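Local atomic coordinates of P22 protein (Trypanosoma brucei, PDB entry 3JV1), a protein that probably serves in the mitochondrion as an accessory factor for RNA editing of the cytochrome oxidase subunit II transcript, and belongs to the Mam33 family. Residues T35-P40 against H44-K49. Numbering follows the deposited sequence.
Sequences TIDRKP and HFTMRK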
loop_
_atom_site.group_PDB
_atom_site.type_symbol
_atom_site.label_atom_id
_atom_site.label_comp_id
_atom_site.label_asym_id
_atom_site.label_seq_id
_atom_site.Cartn_x
_atom_site.Cartn_y
_atom_site.Cartn_z
ATOM N N THR A 35 8.092 -23.061 -16.157
ATOM C CA THR A 35 7.794 -22.205 -17.289
ATOM C C THR A 35 7.993 -20.815 -16.703
ATOM O O THR A 35 7.859 -20.637 -15.493
ATOM C CB THR A 35 6.338 -22.354 -17.749
ATOM O OG1 THR A 35 6.121 -21.527 -18.896
ATOM C CG2 THR A 35 5.381 -21.919 -16.652
ATOM N N ILE A 36 8.335 -19.837 -17.529
ATOM C CA ILE A 36 8.524 -18.498 -17.002
ATOM C C ILE A 36 7.783 -17.443 -17.802
ATOM O O ILE A 36 7.792 -17.437 -19.029
ATOM C CB ILE A 36 10.014 -18.131 -16.893
ATOM C CG1 ILE A 36 10.150 -16.781 -16.191
ATOM C CG2 ILE A 36 10.653 -18.096 -18.262
ATOM C CD1 ILE A 36 11.468 -16.602 -15.468
ATOM N N ASP A 37 7.120 -16.561 -17.071
ATOM C CA ASP A 37 6.340 -15.492 -17.653
ATOM C C ASP A 37 7.062 -14.188 -17.349
ATOM O O ASP A 37 6.832 -13.566 -16.311
ATOM C CB ASP A 37 4.935 -15.527 -17.039
ATOM C CG ASP A 37 4.096 -14.328 -17.404
ATOM O OD1 ASP A 37 4.034 -13.978 -18.601
ATOM O OD2 ASP A 37 3.484 -13.744 -16.482
ATOM N N ARG A 38 7.960 -13.804 -18.256
ATOM C CA ARG A 38 8.746 -12.579 -18.118
ATOM C C ARG A 38 8.807 -11.822 -19.439
ATOM O O ARG A 38 9.128 -12.389 -20.485
ATOM C CB ARG A 38 10.169 -12.907 -17.644
ATOM C CG ARG A 38 11.092 -11.695 -17.451
ATOM C CD ARG A 38 11.861 -11.356 -18.719
ATOM N NE ARG A 38 12.656 -10.139 -18.572
ATOM C CZ ARG A 38 13.418 -9.620 -19.534
ATOM N NH1 ARG A 38 13.495 -10.213 -20.721
ATOM N NH2 ARG A 38 14.100 -8.501 -19.313
ATOM N N LYS A 39 8.480 -10.538 -19.384
ATOM C CA LYS A 39 8.510 -9.681 -20.565
ATOM C C LYS A 39 9.422 -8.493 -20.298
ATOM O O LYS A 39 9.506 -8.012 -19.173
ATOM C CB LYS A 39 7.106 -9.172 -20.905
ATOM C CG LYS A 39 6.170 -10.231 -21.461
ATOM C CD LYS A 39 5.061 -10.579 -20.483
ATOM C CE LYS A 39 4.163 -9.381 -20.225
ATOM N NZ LYS A 39 2.967 -9.760 -19.421
ATOM N N PRO A 40 10.125 -8.013 -21.333
ATOM C CA PRO A 40 11.025 -6.866 -21.177
ATOM C C PRO A 40 10.277 -5.715 -20.506
ATOM O O PRO A 40 9.135 -5.426 -20.865
ATOM C CB PRO A 40 11.402 -6.532 -22.617
ATOM C CG PRO A 40 11.364 -7.874 -23.294
ATOM C CD PRO A 40 10.110 -8.489 -22.729
ATOM N N HIS A 44 8.491 -7.787 -12.040
ATOM C CA HIS A 44 7.856 -8.836 -11.244
ATOM C C HIS A 44 7.263 -9.963 -12.092
ATOM O O HIS A 44 6.067 -9.998 -12.344
ATOM C CB HIS A 44 6.775 -8.224 -10.351
ATOM C CG HIS A 44 7.320 -7.292 -9.313
ATOM N ND1 HIS A 44 6.515 -6.505 -8.524
ATOM C CD2 HIS A 44 8.594 -7.024 -8.939
ATOM C CE1 HIS A 44 7.266 -5.789 -7.707
ATOM N NE2 HIS A 44 8.532 -6.087 -7.939
ATOM N N PHE A 45 8.109 -10.890 -12.516
ATOM C CA PHE A 45 7.673 -12.006 -13.343
ATOM C C PHE A 45 7.092 -13.159 -12.522
ATOM O O PHE A 45 7.174 -13.181 -11.288
ATOM C CB PHE A 45 8.850 -12.511 -14.187
ATOM C CG PHE A 45 10.012 -13.025 -13.376
ATOM C CD1 PHE A 45 10.048 -14.348 -12.949
ATOM C CD2 PHE A 45 11.072 -12.183 -13.040
ATOM C CE1 PHE A 45 11.122 -14.828 -12.199
ATOM C CE2 PHE A 45 12.154 -12.647 -12.289
ATOM C CZ PHE A 45 12.182 -13.975 -11.867
ATOM N N THR A 46 6.497 -14.120 -13.217
ATOM C CA THR A 46 5.916 -15.269 -12.546
ATOM C C THR A 46 6.455 -16.555 -13.163
ATOM O O THR A 46 6.760 -16.602 -14.353
ATOM C CB THR A 46 4.386 -15.273 -12.669
ATOM O OG1 THR A 46 4.025 -15.527 -14.028
ATOM C CG2 THR A 46 3.811 -13.938 -12.253
ATOM N N MET A 47 6.586 -17.590 -12.341
ATOM C CA MET A 47 7.060 -18.891 -12.801
ATOM C C MET A 47 6.004 -19.924 -12.423
ATOM O O MET A 47 5.355 -19.793 -11.393
ATOM C CB MET A 47 8.382 -19.243 -12.131
ATOM C CG MET A 47 9.531 -18.301 -12.459
ATOM S SD MET A 47 11.069 -18.772 -11.634
ATOM C CE MET A 47 11.404 -20.332 -12.450
ATOM N N ARG A 48 5.832 -20.947 -13.257
ATOM C CA ARG A 48 4.845 -21.982 -12.994
ATOM C C ARG A 48 5.348 -23.368 -13.396
ATOM O O ARG A 48 6.159 -23.510 -14.306
ATOM C CB ARG A 48 3.557 -21.696 -13.770
ATOM C CG ARG A 48 3.015 -20.287 -13.617
ATOM C CD ARG A 48 1.672 -20.153 -14.310
ATOM N NE ARG A 48 1.064 -18.836 -14.129
ATOM C CZ ARG A 48 1.510 -17.715 -14.690
ATOM N NH1 ARG A 48 2.581 -17.733 -15.469
ATOM N NH2 ARG A 48 0.862 -16.573 -14.496
ATOM N N LYS A 49 4.858 -24.387 -12.704
ATOM C CA LYS A 49 5.209 -25.768 -13.010
ATOM C C LYS A 49 4.122 -26.640 -12.420
ATOM O O LYS A 49 3.484 -26.259 -11.442
ATOM C CB LYS A 49 6.554 -26.162 -12.393
ATOM C CG LYS A 49 6.572 -26.125 -10.874
ATOM C CD LYS A 49 7.744 -26.915 -10.295
ATOM C CE LYS A 49 7.515 -28.415 -10.434
ATOM N NZ LYS A 49 8.553 -29.218 -9.735
#
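Thr-35 and Arg-48 exchange both of their backbone bonds: Thr-35 N gives its hydrogen to Arg-48 O at 2.7 Å, and Arg-48 N returns one to Thr-35 O. Two residues on, Asp-37 and Thr-46 repeat the exchange, Asp-37 N reaching Thr-46 O at 2.7 Å while Thr-46 N makes the longer bond of 3.2 Å to Asp-37 O. Thr-35 O has a further neighbour in the CA-H of Met-47, and the intervening Ile-36 and Met-47 form the non-hydrogen-bonded pair.

The two segments are the arms of an antiparallel β hairpin at one edge of this chain's sheet, the core of this Mam33-family fold. They illustrate how antiparallel pairing satisfies main-chain N-H and C=O groups reciprocally at every second residue. The backbone of 44-49 is also bonded on its other flank, where Phe-45, Met-47 and Lys-49 pair with Leu-60, Leu-58 and Ile-56.

On the face carrying Thr-35, Asp-37, Thr-46 and Arg-48, Thr-46 OG1 donates to Asp-37 OD2 at 3.1 Å, and OD2 accepts through its anti lone pair, on the side away from OD1. The Thr-46 chi1 of 69° sets OG1 between the backbone N and carbonyl carbon, alongside Asp-37. Arg-48 NH1 lies 3.0 Å from Thr-46 OG1. Arg-48 NH1 is 4.2 Å from Asp-37 OD2, beyond a salt bridge, though the opposite charges probably attract.

The face of Ile-36 and Met-47, joined by the Phe-45 ring, is largely apolar. Ile-36 CD1 sits 3.7 Å from Phe-45 CD1 and 4.0 Å from Met-47 CG, which lies at the edge of the Phe-45 ring. Helix 152-181 packs over this side, Phe-161 meeting Phe-45 edge-to-face and Asp-169 forming a salt bridge with Arg-38.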